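Colicin B (Escherichia coli, PDB 1RH1) kills E. coli and closely related bacteria by forming channels that depolarize the cytoplasmic membrane and dissipate cellular energy. Local coordinates at residues P193-V198 with H266-R271. Sequence-based numbering, arbitrary orientation.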
# COMPACT_ATOMS: atom_id res chain seq x y z
N PRO A 193 18.10 0.59 3.18
CA PRO A 193 19.02 0.77 4.31
C PRO A 193 20.50 0.93 4.05
O PRO A 193 21.08 0.13 3.31
CB PRO A 193 18.78 -0.42 5.20
CG PRO A 193 18.20 -1.43 4.25
CD PRO A 193 17.28 -0.59 3.38
N VAL A 194 21.12 1.99 4.61
CA VAL A 194 22.57 2.13 4.54
C VAL A 194 23.21 1.30 5.67
O VAL A 194 22.78 1.38 6.84
CB VAL A 194 22.93 3.62 4.66
CG1 VAL A 194 24.43 3.88 4.69
CG2 VAL A 194 22.37 4.31 3.44
N VAL A 195 24.16 0.41 5.34
CA VAL A 195 24.88 -0.38 6.33
C VAL A 195 26.35 -0.08 6.18
O VAL A 195 26.81 0.44 5.15
CB VAL A 195 24.75 -1.94 6.18
CG1 VAL A 195 23.29 -2.35 6.29
CG2 VAL A 195 25.34 -2.43 4.87
N ASP A 196 27.07 -0.51 7.22
CA ASP A 196 28.49 -0.21 7.35
C ASP A 196 29.53 -1.31 7.23
O ASP A 196 29.54 -2.26 8.02
CB ASP A 196 28.73 0.48 8.68
CG ASP A 196 29.61 1.69 8.47
OD1 ASP A 196 29.06 2.79 8.37
OD2 ASP A 196 30.84 1.53 8.38
N ALA A 197 30.41 -1.14 6.24
CA ALA A 197 31.55 -2.01 6.05
C ALA A 197 32.63 -1.54 7.01
O ALA A 197 32.97 -0.36 7.15
CB ALA A 197 32.06 -1.91 4.63
N VAL A 198 33.11 -2.53 7.76
CA VAL A 198 34.13 -2.41 8.79
C VAL A 198 35.40 -3.20 8.42
O VAL A 198 35.27 -4.32 7.94
CB VAL A 198 33.48 -2.93 10.08
CG1 VAL A 198 34.49 -3.13 11.18
CG2 VAL A 198 32.44 -1.91 10.52
N HIS A 266 17.22 -9.54 1.43
CA HIS A 266 17.61 -8.18 1.76
C HIS A 266 18.48 -7.57 0.68
O HIS A 266 19.17 -8.27 -0.05
CB HIS A 266 18.40 -8.14 3.06
CG HIS A 266 18.04 -6.98 3.98
ND1 HIS A 266 18.90 -6.19 4.60
CD2 HIS A 266 16.76 -6.57 4.33
CE1 HIS A 266 18.17 -5.33 5.29
NE2 HIS A 266 16.88 -5.55 5.14
N ASP A 267 18.36 -6.25 0.58
CA ASP A 267 19.21 -5.40 -0.26
C ASP A 267 19.62 -4.18 0.55
O ASP A 267 18.82 -3.61 1.30
CB ASP A 267 18.51 -4.90 -1.53
CG ASP A 267 17.16 -4.18 -1.43
OD1 ASP A 267 16.72 -3.62 -2.44
OD2 ASP A 267 16.53 -4.21 -0.37
N VAL A 268 20.90 -3.81 0.51
CA VAL A 268 21.38 -2.69 1.30
C VAL A 268 22.41 -1.90 0.51
O VAL A 268 22.85 -2.33 -0.55
CB VAL A 268 22.06 -3.14 2.63
CG1 VAL A 268 21.10 -3.91 3.51
CG2 VAL A 268 23.23 -4.04 2.32
N ILE A 269 22.81 -0.73 1.01
CA ILE A 269 23.88 -0.02 0.36
C ILE A 269 24.99 -0.04 1.37
O ILE A 269 24.92 0.51 2.47
CB ILE A 269 23.43 1.42 0.01
CG1 ILE A 269 22.57 1.37 -1.25
CG2 ILE A 269 24.61 2.32 -0.26
CD1 ILE A 269 22.07 2.74 -1.68
N VAL A 270 26.01 -0.79 0.97
CA VAL A 270 27.19 -0.97 1.79
C VAL A 270 28.07 0.23 1.52
O VAL A 270 28.48 0.49 0.38
CB VAL A 270 27.92 -2.25 1.40
CG1 VAL A 270 29.14 -2.37 2.27
CG2 VAL A 270 27.06 -3.48 1.61
N ARG A 271 28.32 0.94 2.62
CA ARG A 271 29.18 2.13 2.66
C ARG A 271 30.57 1.79 3.24
O ARG A 271 30.68 1.34 4.39
CB ARG A 271 28.43 3.14 3.50
CG ARG A 271 29.15 4.42 3.85
CD ARG A 271 28.27 5.25 4.75
NE ARG A 271 28.43 6.62 4.32
CZ ARG A 271 28.13 7.66 5.09
NH1 ARG A 271 27.66 7.48 6.33
NH2 ARG A 271 28.31 8.89 4.61
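Val195 and Val268 pack with their side chains crossing at about a right angle, on the same sheet face as Val270. From CB, Val195 forks into two methyls. CG1, anti to the carbonyl carbon (chi1 -59°), meets both CB and CG1 of Val268. CG2, set between the backbone N and the carbonyl carbon, reaches Val268 CG2 at 3.7 Å and Val270 CG2 at 3.8 Å, bridging two same-face neighbours, and also touches Ile269 O. On this side too, Pro193 CG stands 3.9 Å from Val268 CG1 and 4.0 Å from His266 CE1, obliquely to that ring. Further along, Ala197 CB lies 3.8 Å from Val270 CG1. Four backbone bonds establish the pairing as parallel: Ile269 N to Pro193 O, Val195 N to Ile269 O, Arg271 N to Val195 O (3.0 Å) and Ala197 N to Arg271 O. Val195 thus bonds the two residues flanking its partner Val270, while Ile269 and Arg271 likewise straddle Val194 and Asp196. This parallel pair lies within a mixed sheet of the domain assigned to the colicin-like bacteriocin family; strand 281-286 runs antiparallel along the other edge of 266-271, where Ile283 touches Val268 and Val270. On the opposite face, Val194 CG1 approaches Arg271 CD at 4.1 Å.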